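Local coordinates for Lin1909 protein (Listeria innocua, PDB 3FIJ) that binds a manganese ion and probably acts as a class I glutamine amidotransferase-like hydrolase, perhaps on gamma-glutamyl-gamma-aminobutyrate, though its function is not established, at residues F189-R194 with G198-V203; T161-K166 with P209-G214; Q71-Q76 with G117-N122; P110-C115 with E230-A235. One frame throughout, in Å; residues are numbered along the deposited sequence.

Contact 1. Residues F189-R194 with G198-V203. With MN (manganese (II) ion), chain I.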
loop_
_atom_site.group_PDB
_atom_site.type_symbol
_atom_site.label_atom_id
_atom_site.label_comp_id
_atom_site.label_asym_id
_atom_site.label_seq_id
_atom_site.Cartn_x
_atom_site.Cartn_y
_atom_site.Cartn_z
ATOM N N PHE A 189 15.509 -35.901 26.506
ATOM C CA PHE A 189 16.020 -34.561 26.282
ATOM C C PHE A 189 16.106 -33.840 27.615
ATOM O O PHE A 189 15.424 -34.192 28.569
ATOM C CB PHE A 189 15.103 -33.765 25.354
ATOM C CG PHE A 189 15.081 -34.262 23.942
ATOM C CD1 PHE A 189 14.209 -35.272 23.558
ATOM C CD2 PHE A 189 15.947 -33.726 22.994
ATOM C CE1 PHE A 189 14.197 -35.745 22.250
ATOM C CE2 PHE A 189 15.946 -34.190 21.685
ATOM C CZ PHE A 189 15.067 -35.203 21.310
ATOM N N LYS A 190 16.953 -32.828 27.678
ATOM C CA LYS A 190 17.091 -32.039 28.885
ATOM C C LYS A 190 17.124 -30.581 28.454
ATOM O O LYS A 190 17.713 -30.236 27.424
ATOM C CB LYS A 190 18.373 -32.421 29.641
ATOM C CG LYS A 190 19.641 -32.357 28.802
ATOM C CD LYS A 190 20.855 -32.876 29.566
ATOM C CE LYS A 190 22.127 -32.753 28.719
ATOM N NZ LYS A 190 23.378 -33.061 29.475
ATOM N N VAL A 191 16.453 -29.736 29.224
ATOM C CA VAL A 191 16.416 -28.311 28.940
ATOM C C VAL A 191 17.750 -27.767 29.449
ATOM O O VAL A 191 18.168 -28.111 30.551
ATOM C CB VAL A 191 15.242 -27.622 29.700
ATOM C CG1 VAL A 191 15.388 -27.863 31.190
ATOM C CG2 VAL A 191 15.241 -26.128 29.439
ATOM N N THR A 192 18.423 -26.940 28.652
ATOM C CA THR A 192 19.703 -26.375 29.071
ATOM C C THR A 192 19.716 -24.857 29.103
ATOM O O THR A 192 20.715 -24.253 29.477
ATOM C CB THR A 192 20.856 -26.851 28.173
ATOM O OG1 THR A 192 20.545 -26.588 26.798
ATOM C CG2 THR A 192 21.091 -28.336 28.375
ATOM N N ALA A 193 18.604 -24.241 28.715
ATOM C CA ALA A 193 18.497 -22.789 28.721
ATOM C C ALA A 193 17.051 -22.334 28.914
ATOM O O ALA A 193 16.122 -22.926 28.363
ATOM C CB ALA A 193 19.048 -22.222 27.424
ATOM N N ARG A 194 16.880 -21.276 29.698
ATOM C CA ARG A 194 15.574 -20.694 29.980
ATOM C C ARG A 194 15.716 -19.183 30.168
ATOM O O ARG A 194 16.802 -18.684 30.496
ATOM C CB ARG A 194 14.993 -21.249 31.288
ATOM C CG ARG A 194 14.509 -22.677 31.283
ATOM C CD ARG A 194 14.106 -23.077 32.700
ATOM N NE ARG A 194 14.033 -24.527 32.871
ATOM C CZ ARG A 194 13.025 -25.286 32.458
ATOM N NH1 ARG A 194 11.985 -24.734 31.846
ATOM N NH2 ARG A 194 13.060 -26.601 32.657
ATOM N N GLY A 198 11.117 -18.657 33.012
ATOM C CA GLY A 198 11.071 -20.110 33.008
ATOM C C GLY A 198 10.841 -20.802 31.666
ATOM O O GLY A 198 10.948 -22.028 31.583
HETATM N N MSE A 199 10.527 -20.052 30.614
HETATM C CA MSE A 199 10.296 -20.681 29.318
HETATM C C MSE A 199 11.558 -21.357 28.755
HETATM O O MSE A 199 12.680 -20.909 28.981
HETATM C CB MSE A 199 9.734 -19.652 28.336
HETATM C CG MSE A 199 8.367 -19.116 28.734
HETATM SE SE MSE A 199 6.960 -20.503 28.778
HETATM C CE MSE A 199 6.997 -20.904 30.664
ATOM N N ILE A 200 11.357 -22.449 28.028
ATOM C CA ILE A 200 12.449 -23.227 27.454
ATOM C C ILE A 200 13.066 -22.606 26.206
ATOM O O ILE A 200 12.388 -22.418 25.191
ATOM C CB ILE A 200 11.956 -24.652 27.124
ATOM C CG1 ILE A 200 11.611 -25.371 28.426
ATOM C CG2 ILE A 200 13.018 -25.410 26.342
ATOM C CD1 ILE A 200 10.730 -26.589 28.245
ATOM N N GLU A 201 14.361 -22.315 26.284
ATOM C CA GLU A 201 15.096 -21.689 25.183
ATOM C C GLU A 201 16.090 -22.609 24.480
ATOM O O GLU A 201 16.460 -22.366 23.327
ATOM C CB GLU A 201 15.827 -20.442 25.691
ATOM C CG GLU A 201 14.931 -19.235 25.974
ATOM C CD GLU A 201 14.352 -18.590 24.712
ATOM O OE1 GLU A 201 15.088 -18.432 23.711
ATOM O OE2 GLU A 201 13.157 -18.221 24.719
ATOM N N ALA A 202 16.521 -23.661 25.167
ATOM C CA ALA A 202 17.472 -24.603 24.587
ATOM C C ALA A 202 17.270 -26.024 25.112
ATOM O O ALA A 202 17.078 -26.251 26.313
ATOM C CB ALA A 202 18.907 -24.137 24.862
ATOM N N VAL A 203 17.329 -26.991 24.209
ATOM C CA VAL A 203 17.152 -28.379 24.586
ATOM C C VAL A 203 18.277 -29.209 23.991
ATOM O O VAL A 203 18.696 -28.970 22.858
ATOM C CB VAL A 203 15.811 -28.927 24.051
ATOM C CG1 VAL A 203 15.630 -30.394 24.464
ATOM C CG2 VAL A 203 14.665 -28.066 24.556
HETATM MN MN MN I . 12.279 -16.439 23.342
HETATM O O HOH W 1 13.926 -16.819 21.833
#

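Contact 2. Residues T161-K166 with P209-G214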
loop_
_atom_site.group_PDB
_atom_site.type_symbol
_atom_site.label_atom_id
_atom_site.label_comp_id
_atom_site.label_asym_id
_atom_site.label_seq_id
_atom_site.Cartn_x
_atom_site.Cartn_y
_atom_site.Cartn_z
ATOM N N THR A 161 26.907 -27.317 32.639
ATOM C CA THR A 161 27.369 -28.625 32.184
ATOM C C THR A 161 26.899 -28.945 30.771
ATOM O O THR A 161 27.230 -29.999 30.234
ATOM C CB THR A 161 26.817 -29.746 33.083
ATOM O OG1 THR A 161 25.399 -29.563 33.230
ATOM C CG2 THR A 161 27.482 -29.731 34.453
ATOM N N SER A 162 26.129 -28.041 30.169
ATOM C CA SER A 162 25.582 -28.283 28.838
ATOM C C SER A 162 26.484 -27.990 27.644
ATOM O O SER A 162 27.456 -27.236 27.732
ATOM C CB SER A 162 24.292 -27.488 28.662
ATOM O OG SER A 162 24.579 -26.121 28.435
ATOM N N GLU A 163 26.132 -28.602 26.516
ATOM C CA GLU A 163 26.851 -28.406 25.269
ATOM C C GLU A 163 26.779 -26.911 24.972
ATOM O O GLU A 163 27.772 -26.297 24.580
ATOM C CB GLU A 163 26.160 -29.189 24.151
ATOM C CG GLU A 163 26.822 -29.115 22.778
ATOM C CD GLU A 163 28.032 -30.033 22.645
ATOM O OE1 GLU A 163 28.020 -31.114 23.266
ATOM O OE2 GLU A 163 28.982 -29.680 21.908
ATOM N N LEU A 164 25.598 -26.333 25.174
ATOM C CA LEU A 164 25.384 -24.909 24.919
ATOM C C LEU A 164 26.428 -24.083 25.643
ATOM O O LEU A 164 26.995 -23.141 25.074
ATOM C CB LEU A 164 23.989 -24.477 25.384
ATOM C CG LEU A 164 23.586 -23.049 25.010
ATOM C CD1 LEU A 164 23.588 -22.910 23.489
ATOM C CD2 LEU A 164 22.205 -22.730 25.570
ATOM N N ALA A 165 26.689 -24.455 26.897
ATOM C CA ALA A 165 27.660 -23.757 27.735
ATOM C C ALA A 165 29.077 -23.766 27.159
ATOM O O ALA A 165 29.927 -22.991 27.590
ATOM C CB ALA A 165 27.653 -24.347 29.154
ATOM N N LYS A 166 29.330 -24.639 26.189
ATOM C CA LYS A 166 30.647 -24.700 25.556
ATOM C C LYS A 166 30.780 -23.539 24.581
ATOM O O LYS A 166 31.876 -23.224 24.113
ATOM C CB LYS A 166 30.817 -25.996 24.761
ATOM C CG LYS A 166 30.796 -27.269 25.575
ATOM C CD LYS A 166 31.018 -28.479 24.676
ATOM C CE LYS A 166 30.910 -29.785 25.455
ATOM N NZ LYS A 166 31.066 -30.978 24.570
ATOM N N PRO A 209 21.231 -41.130 19.689
ATOM C CA PRO A 209 22.192 -41.644 18.712
ATOM C C PRO A 209 22.838 -40.522 17.903
ATOM O O PRO A 209 23.770 -40.765 17.134
ATOM C CB PRO A 209 21.337 -42.568 17.852
ATOM C CG PRO A 209 20.011 -41.884 17.861
ATOM C CD PRO A 209 19.853 -41.492 19.314
ATOM N N SER A 210 22.341 -39.296 18.080
ATOM C CA SER A 210 22.872 -38.139 17.359
ATOM C C SER A 210 23.195 -36.963 18.270
ATOM O O SER A 210 22.555 -36.761 19.296
ATOM C CB SER A 210 21.871 -37.644 16.303
ATOM O OG SER A 210 21.603 -38.613 15.308
ATOM N N TRP A 211 24.202 -36.190 17.877
ATOM C CA TRP A 211 24.581 -34.979 18.594
ATOM C C TRP A 211 23.387 -34.063 18.310
ATOM O O TRP A 211 22.868 -34.049 17.190
ATOM C CB TRP A 211 25.849 -34.397 17.969
ATOM C CG TRP A 211 26.306 -33.085 18.543
ATOM C CD1 TRP A 211 27.250 -32.899 19.512
ATOM C CD2 TRP A 211 25.863 -31.781 18.150
ATOM N NE1 TRP A 211 27.434 -31.553 19.740
ATOM C CE2 TRP A 211 26.603 -30.851 18.915
ATOM C CE3 TRP A 211 24.937 -31.314 17.216
ATOM C CZ2 TRP A 211 26.418 -29.472 18.785
ATOM C CZ3 TRP A 211 24.755 -29.945 17.084
ATOM C CH2 TRP A 211 25.500 -29.038 17.861
ATOM N N TYR A 212 22.935 -33.309 19.299
ATOM C CA TYR A 212 21.783 -32.457 19.072
ATOM C C TYR A 212 21.748 -31.206 19.924
ATOM O O TYR A 212 21.976 -31.252 21.136
ATOM C CB TYR A 212 20.484 -33.243 19.315
ATOM C CG TYR A 212 19.242 -32.378 19.288
ATOM C CD1 TYR A 212 18.768 -31.852 18.089
ATOM C CD2 TYR A 212 18.562 -32.047 20.467
ATOM C CE1 TYR A 212 17.655 -31.020 18.055
ATOM C CE2 TYR A 212 17.439 -31.210 20.445
ATOM C CZ TYR A 212 16.995 -30.702 19.230
ATOM O OH TYR A 212 15.894 -29.874 19.164
ATOM N N LEU A 213 21.445 -30.089 19.272
ATOM C CA LEU A 213 21.306 -28.816 19.952
ATOM C C LEU A 213 20.093 -28.092 19.377
ATOM O O LEU A 213 20.008 -27.859 18.162
ATOM C CB LEU A 213 22.543 -27.937 19.770
ATOM C CG LEU A 213 22.328 -26.543 20.405
ATOM C CD1 LEU A 213 22.046 -26.703 21.896
ATOM C CD2 LEU A 213 23.543 -25.644 20.180
ATOM N N GLY A 214 19.153 -27.747 20.254
ATOM C CA GLY A 214 17.967 -27.029 19.828
ATOM C C GLY A 214 17.902 -25.712 20.584
ATOM O O GLY A 214 17.977 -25.710 21.815
#

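Contact 3. Residues Q71-Q76 with G117-N122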
loop_
_atom_site.group_PDB
_atom_site.type_symbol
_atom_site.label_atom_id
_atom_site.label_comp_id
_atom_site.label_asym_id
_atom_site.label_seq_id
_atom_site.Cartn_x
_atom_site.Cartn_y
_atom_site.Cartn_z
ATOM N N GLN A 71 6.491 -21.585 10.322
ATOM C CA GLN A 71 5.177 -21.589 10.947
ATOM C C GLN A 71 5.027 -22.531 12.130
ATOM O O GLN A 71 5.858 -23.411 12.361
ATOM C CB GLN A 71 4.131 -21.948 9.897
ATOM C CG GLN A 71 4.013 -20.924 8.794
ATOM C CD GLN A 71 3.160 -21.416 7.657
ATOM O OE1 GLN A 71 2.661 -20.624 6.856
ATOM N NE2 GLN A 71 2.994 -22.735 7.568
ATOM N N ASP A 72 3.945 -22.334 12.875
ATOM C CA ASP A 72 3.634 -23.181 14.016
ATOM C C ASP A 72 3.419 -24.601 13.498
ATOM O O ASP A 72 3.024 -24.796 12.355
ATOM C CB ASP A 72 2.356 -22.699 14.708
ATOM C CG ASP A 72 2.450 -21.258 15.162
ATOM O OD1 ASP A 72 3.583 -20.779 15.377
ATOM O OD2 ASP A 72 1.392 -20.610 15.310
ATOM N N ILE A 73 3.686 -25.584 14.345
ATOM C CA ILE A 73 3.512 -26.978 13.986
ATOM C C ILE A 73 2.033 -27.328 14.104
ATOM O O ILE A 73 1.362 -26.878 15.038
ATOM C CB ILE A 73 4.336 -27.864 14.926
ATOM C CG1 ILE A 73 5.826 -27.641 14.635
ATOM C CG2 ILE A 73 3.923 -29.319 14.770
ATOM C CD1 ILE A 73 6.691 -27.606 15.867
ATOM N N THR A 74 1.522 -28.126 13.166
ATOM C CA THR A 74 0.108 -28.472 13.203
ATOM C C THR A 74 -0.168 -29.106 14.555
ATOM O O THR A 74 0.527 -30.035 14.975
ATOM C CB THR A 74 -0.297 -29.436 12.058
ATOM O OG1 THR A 74 -0.089 -30.788 12.467
ATOM C CG2 THR A 74 0.522 -29.150 10.815
ATOM N N PRO A 75 -1.181 -28.587 15.263
ATOM C CA PRO A 75 -1.562 -29.077 16.590
ATOM C C PRO A 75 -1.918 -30.559 16.647
ATOM O O PRO A 75 -1.601 -31.249 17.617
ATOM C CB PRO A 75 -2.720 -28.149 16.982
ATOM C CG PRO A 75 -3.316 -27.743 15.663
ATOM C CD PRO A 75 -2.109 -27.543 14.786
ATOM N N GLN A 76 -2.566 -31.039 15.595
ATOM C CA GLN A 76 -2.971 -32.436 15.493
ATOM C C GLN A 76 -1.781 -33.355 15.777
ATOM O O GLN A 76 -1.949 -34.446 16.331
ATOM C CB GLN A 76 -3.498 -32.689 14.086
ATOM C CG GLN A 76 -4.271 -31.497 13.519
ATOM C CD GLN A 76 -5.636 -31.379 14.135
ATOM O OE1 GLN A 76 -5.911 -32.009 15.152
ATOM N NE2 GLN A 76 -6.504 -30.578 13.530
ATOM N N GLY A 117 12.133 -25.271 14.545
ATOM C CA GLY A 117 12.874 -26.518 14.507
ATOM C C GLY A 117 12.984 -27.268 15.820
ATOM O O GLY A 117 12.754 -28.477 15.858
HETATM N N MSE A 118 13.349 -26.567 16.887
HETATM C CA MSE A 118 13.480 -27.168 18.210
HETATM C C MSE A 118 12.113 -27.661 18.696
HETATM O O MSE A 118 12.009 -28.636 19.438
HETATM C CB MSE A 118 14.042 -26.135 19.195
HETATM C CG MSE A 118 14.245 -26.648 20.617
HETATM SE SE MSE A 118 14.529 -25.189 21.896
HETATM C CE MSE A 118 12.646 -24.719 22.204
ATOM N N GLN A 119 11.059 -26.967 18.284
ATOM C CA GLN A 119 9.724 -27.368 18.684
ATOM C C GLN A 119 9.256 -28.555 17.850
ATOM O O GLN A 119 8.472 -29.386 18.321
ATOM C CB GLN A 119 8.752 -26.198 18.545
ATOM C CG GLN A 119 9.083 -25.067 19.493
ATOM C CD GLN A 119 8.035 -23.986 19.501
ATOM O OE1 GLN A 119 8.164 -22.988 20.212
ATOM N NE2 GLN A 119 6.989 -24.172 18.705
ATOM N N LEU A 120 9.728 -28.638 16.611
ATOM C CA LEU A 120 9.338 -29.756 15.765
ATOM C C LEU A 120 9.994 -31.040 16.294
ATOM O O LEU A 120 9.388 -32.109 16.294
ATOM C CB LEU A 120 9.741 -29.508 14.314
ATOM C CG LEU A 120 9.339 -30.667 13.403
ATOM C CD1 LEU A 120 8.771 -30.123 12.133
ATOM C CD2 LEU A 120 10.532 -31.584 13.144
ATOM N N VAL A 121 11.233 -30.933 16.753
ATOM C CA VAL A 121 11.916 -32.093 17.299
ATOM C C VAL A 121 11.133 -32.580 18.532
ATOM O O VAL A 121 10.772 -33.751 18.631
ATOM C CB VAL A 121 13.365 -31.725 17.676
ATOM C CG1 VAL A 121 14.006 -32.818 18.529
ATOM C CG2 VAL A 121 14.161 -31.504 16.416
ATOM N N ASN A 122 10.849 -31.669 19.456
ATOM C CA ASN A 122 10.117 -32.010 20.665
ATOM C C ASN A 122 8.819 -32.776 20.334
ATOM O O ASN A 122 8.532 -33.821 20.925
ATOM C CB ASN A 122 9.816 -30.729 21.454
ATOM C CG ASN A 122 9.315 -31.014 22.861
ATOM O OD1 ASN A 122 8.139 -30.798 23.172
ATOM N ND2 ASN A 122 10.209 -31.505 23.721
#

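Contact 4. Residues P110-C115 with E230-A235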
loop_
_atom_site.group_PDB
_atom_site.type_symbol
_atom_site.label_atom_id
_atom_site.label_comp_id
_atom_site.label_asym_id
_atom_site.label_seq_id
_atom_site.Cartn_x
_atom_site.Cartn_y
_atom_site.Cartn_z
ATOM N N PRO A 110 24.464 -35.567 13.092
ATOM C CA PRO A 110 24.140 -34.410 13.934
ATOM C C PRO A 110 22.950 -33.579 13.446
ATOM O O PRO A 110 22.742 -33.411 12.245
ATOM C CB PRO A 110 25.441 -33.628 13.942
ATOM C CG PRO A 110 25.970 -33.874 12.555
ATOM C CD PRO A 110 25.747 -35.363 12.393
ATOM N N ILE A 111 22.185 -33.061 14.402
ATOM C CA ILE A 111 20.990 -32.264 14.138
ATOM C C ILE A 111 21.038 -30.951 14.920
ATOM O O ILE A 111 21.256 -30.958 16.127
ATOM C CB ILE A 111 19.719 -33.015 14.606
ATOM C CG1 ILE A 111 19.622 -34.362 13.892
ATOM C CG2 ILE A 111 18.464 -32.137 14.407
ATOM C CD1 ILE A 111 18.529 -35.275 14.448
ATOM N N PHE A 112 20.836 -29.836 14.223
ATOM C CA PHE A 112 20.801 -28.512 14.841
ATOM C C PHE A 112 19.433 -27.926 14.463
ATOM O O PHE A 112 19.105 -27.775 13.282
ATOM C CB PHE A 112 21.967 -27.637 14.318
ATOM C CG PHE A 112 22.049 -26.253 14.952
ATOM C CD1 PHE A 112 21.624 -26.033 16.264
ATOM C CD2 PHE A 112 22.557 -25.175 14.231
ATOM C CE1 PHE A 112 21.703 -24.750 16.852
ATOM C CE2 PHE A 112 22.641 -23.895 14.812
ATOM C CZ PHE A 112 22.209 -23.686 16.126
ATOM N N ALA A 113 18.629 -27.618 15.473
ATOM C CA ALA A 113 17.298 -27.072 15.241
ATOM C C ALA A 113 17.167 -25.644 15.766
ATOM O O ALA A 113 17.625 -25.325 16.864
ATOM C CB ALA A 113 16.260 -27.964 15.899
ATOM N N ILE A 114 16.521 -24.793 14.973
ATOM C CA ILE A 114 16.327 -23.399 15.332
ATOM C C ILE A 114 14.848 -22.981 15.370
ATOM O O ILE A 114 14.078 -23.296 14.455
ATOM C CB ILE A 114 17.112 -22.487 14.342
ATOM C CG1 ILE A 114 18.621 -22.606 14.619
ATOM C CG2 ILE A 114 16.639 -21.044 14.457
ATOM C CD1 ILE A 114 19.517 -21.894 13.603
ATOM N N CYS A 115 14.472 -22.262 16.430
ATOM C CA CYS A 115 13.108 -21.762 16.624
ATOM C C CYS A 115 12.104 -22.894 16.428
ATOM O O CYS A 115 12.083 -23.848 17.194
ATOM C CB CYS A 115 12.820 -20.618 15.636
ATOM S SG CYS A 115 11.405 -19.586 16.091
ATOM N N GLU A 230 27.985 -17.739 15.788
ATOM C CA GLU A 230 28.633 -18.464 14.707
ATOM C C GLU A 230 29.152 -19.825 15.183
ATOM O O GLU A 230 29.116 -20.805 14.439
ATOM C CB GLU A 230 29.783 -17.647 14.124
ATOM C CG GLU A 230 30.417 -18.325 12.933
ATOM C CD GLU A 230 31.571 -17.543 12.348
ATOM O OE1 GLU A 230 31.444 -16.310 12.197
ATOM O OE2 GLU A 230 32.600 -18.170 12.025
ATOM N N GLN A 231 29.635 -19.882 16.422
ATOM C CA GLN A 231 30.140 -21.135 16.978
ATOM C C GLN A 231 29.085 -22.241 16.941
ATOM O O GLN A 231 29.408 -23.422 16.771
ATOM C CB GLN A 231 30.592 -20.935 18.421
ATOM C CG GLN A 231 31.886 -20.174 18.589
ATOM C CD GLN A 231 32.325 -20.156 20.040
ATOM O OE1 GLN A 231 32.477 -21.213 20.673
ATOM N NE2 GLN A 231 32.522 -18.958 20.582
ATOM N N LEU A 232 27.824 -21.861 17.111
ATOM C CA LEU A 232 26.755 -22.849 17.084
ATOM C C LEU A 232 26.753 -23.571 15.749
ATOM O O LEU A 232 26.732 -24.800 15.696
ATOM C CB LEU A 232 25.402 -22.173 17.336
ATOM C CG LEU A 232 25.018 -22.017 18.814
ATOM C CD1 LEU A 232 26.200 -21.458 19.605
ATOM C CD2 LEU A 232 23.798 -21.125 18.942
ATOM N N PHE A 233 26.786 -22.814 14.661
ATOM C CA PHE A 233 26.789 -23.446 13.350
ATOM C C PHE A 233 28.105 -24.187 13.114
ATOM O O PHE A 233 28.136 -25.214 12.422
ATOM C CB PHE A 233 26.567 -22.413 12.248
ATOM C CG PHE A 233 25.261 -21.683 12.353
ATOM C CD1 PHE A 233 25.180 -20.464 13.017
ATOM C CD2 PHE A 233 24.100 -22.226 11.798
ATOM C CE1 PHE A 233 23.970 -19.797 13.130
ATOM C CE2 PHE A 233 22.883 -21.564 11.907
ATOM C CZ PHE A 233 22.820 -20.345 12.576
ATOM N N GLN A 234 29.189 -23.670 13.694
ATOM C CA GLN A 234 30.504 -24.290 13.549
ATOM C C GLN A 234 30.458 -25.679 14.165
ATOM O O GLN A 234 30.942 -26.651 13.573
ATOM C CB GLN A 234 31.579 -23.452 14.249
ATOM C CG GLN A 234 32.999 -23.970 14.036
ATOM C CD GLN A 234 33.395 -24.004 12.567
ATOM O OE1 GLN A 234 33.477 -22.963 11.906
ATOM N NE2 GLN A 234 33.635 -25.200 12.048
ATOM N N ALA A 235 29.860 -25.768 15.351
ATOM C CA ALA A 235 29.735 -27.042 16.057
ATOM C C ALA A 235 28.975 -28.059 15.199
ATOM O O ALA A 235 29.388 -29.210 15.076
ATOM C CB ALA A 235 29.024 -26.830 17.385
#

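Contact 1. Residues F189-R194 with G198-V203
Arg194 lies alongside Ile200, its chain extended from CG to NE, and Arg194 NH1 donates to Gly198 O at 2.9 Å, nearly in line with the carbonyl. The acceptor sits at the edge of the guanidinium, in its plane. One face of the group lies across Val191 CG2, 3.8 Å from the plane and over its centre. Val191 CG2 also meets Ile200 CG1 at 3.8 Å. At the other end of this face Val203 CG1, anti to its own backbone N (chi1 -180°), meets Phe189 CB at 3.5 Å. Ala193 and Ala202 share the other face.

The antiparallel pairing is irregular. Ala202 O accepts from Thr192 N at 2.8 Å and only weakly from Ala193 N, so two residues face one: a classic beta bulge. Ala193 O takes a short, fairly straight bond from Glu201 N (2.8 Å, 165° at the hydrogen) and a weak one from Ala202 N. Glu201 bends at chi2 (-70°), turning its carboxylate off the hairpin to the metal. Glu201 OE2 binds manganese at 2.4 Å, while OE1 accepts from a metal-bound water. His143, His154, Ser176 and His178 also bind the ion. This is a bulged beta hairpin that supplies one ligand to a manganese site.

Contact 2. Residues T161-K166 with P209-G214
Residues 163-166 have helical backbone angles and lie beside the start of strand 212-215, with Leu164 and Leu213 the nearest pair at 7.5 Å between CA atoms. The turn opens with an ST motif, in which Ser162 OG accepts from Ala165 N. It belongs to the connection between strands 154-158 and 172-174, and it packs against the large mixed sheet of the class I glutamine amidotransferase-like fold.

Two side-chain pairs carry the contact. Glu163 CG is anti to the backbone N (chi1 -178°), and the chain then bends at chi2. This brings the carboxylate to the indole edge of Trp211. The carboxylate and ring planes stand 77° apart. Glu163 OE2 lies near the ring plane and accepts a weak bond from Trp211 NE1 at 3.3 Å. The other oxygen, OE1, forms a long salt bridge with Lys166 NZ. Glu163 is thus shared between an indole N-H and an ammonium group, which would favour its charged form.

Helix 227-241 touches both Trp211 and Leu213. The carboxylate of Glu204 accepts from the backbone N of Glu163 and of Leu164, tying the turn to strand 200-205. Deeper in, the two leucines meet loosely through their methyl ends, with Leu164 CD1 4.3 Å from Leu213 CD2.

Contact 3. Residues Q71-Q76 with G117-N122
Ile73 places its terminal methyl on the helix backbone between Gln119 and Leu120. Ile73 CD1 lies 3.3 Å from Leu120 N and 3.4 Å from Gln119 C, so it rests on the peptide joining the two residues. The side chains flank it less closely. Gln119 CB is 3.7 Å from Ile73 CD1, and Leu120 CB is 3.9 Å from the same methyl. One branch of one residue therefore makes every touch. Ile73 CG1 stands beside its own backbone N and anti to the carbonyl carbon (chi1 -69°), with CB directed at the helix.

The next shell sets both sides in place. Within the helix, Val121 N donates to Gly117 O and Asn122 N to Met118 O. Leu129 of the short strand 129-130 touches Ile73 and Gln119 alike. Asp94 of helix 91-106 touches Ile73 and Leu120 and also accepts from the backbone N of Thr74, the residue after Ile73, which helps to fix the loop.

Helix 116-124 directly follows Cys115, which probably serves as the nucleophile, as in related class I amidotransferases. The contact joins its buried flank to the loop after strand 64-67. No hydrogen bond spans the two segments. Their meeting depends on the fit of a methyl against a peptide, while a polar bond at the neighbouring residue holds the loop.

Contact 4. Residues P110-C115 with E230-A235
Phe112 points the edge of its ring into the face of Phe233. The planes are 77° apart and the centroids 5.4 Å apart, a T-shaped stack. Phe112 CE2 makes the closest approach, 3.7 Å from Phe233 CE2, and lies over the rim of that face rather than its centre. Two torsions set up the meeting. Phe112 has CG anti to the backbone N (chi1 -178°), which sends the ring out from the strand toward the helix. Phe233 starts off to one side of the helix, but with CG beside its backbone N the ring swings in toward the strand.

Strand 111-114 is a central parallel strand of the sheet, and helix 227-241 packs on one side of it. Their directions differ by 147°, and the axes of the two short segments come within 9.7 Å. This is the layered alpha/beta core of the class I glutamine amidotransferase-like fold. Cys115 follows the strand at the N-cap of the next helix and touches His218. That position is consistent with a nucleophile elbow.

Leu232, the residue before Phe233, crosses Phe112 at about a right angle. Leu232 CB is 3.7 Å from Phe112 CZ. Ile114, two residues along the strand, directs CD1 at the far end of the Phe233 ring, 3.8 Å from Phe233 CE2. Ile114 CG1 lies 4.0 Å above the Phe112 ring plane, toward its rim. Leu236 also touches Phe112. Ala36 of helix 31-40 touches Phe233, and Tyr33 of that helix touches Ile114.

Overall arrangement
Contacts 3 and 4 are buried and without hydrogen bonds across their segments, whereas contacts 1 and 2 are partly buried and add polar bonds. Contacts 1, 2 and 4 all reach the large sheet. Probable backbone hydrogen bonds link them: Val203 N to Gly214 O joins contact 1 to contact 2, and Ala113 N to Leu213 O joins contact 4 to contact 2. Contact 1 is strand on strand, with backbone bonds and a metal ligand. Contact 2 sets a turn on the sheet, and contact 4 a helix. Contact 3 involves a helix and a loop, but Met118 and Val121 of that helix reach Ala113, Tyr212 and the hairpin of contact 1.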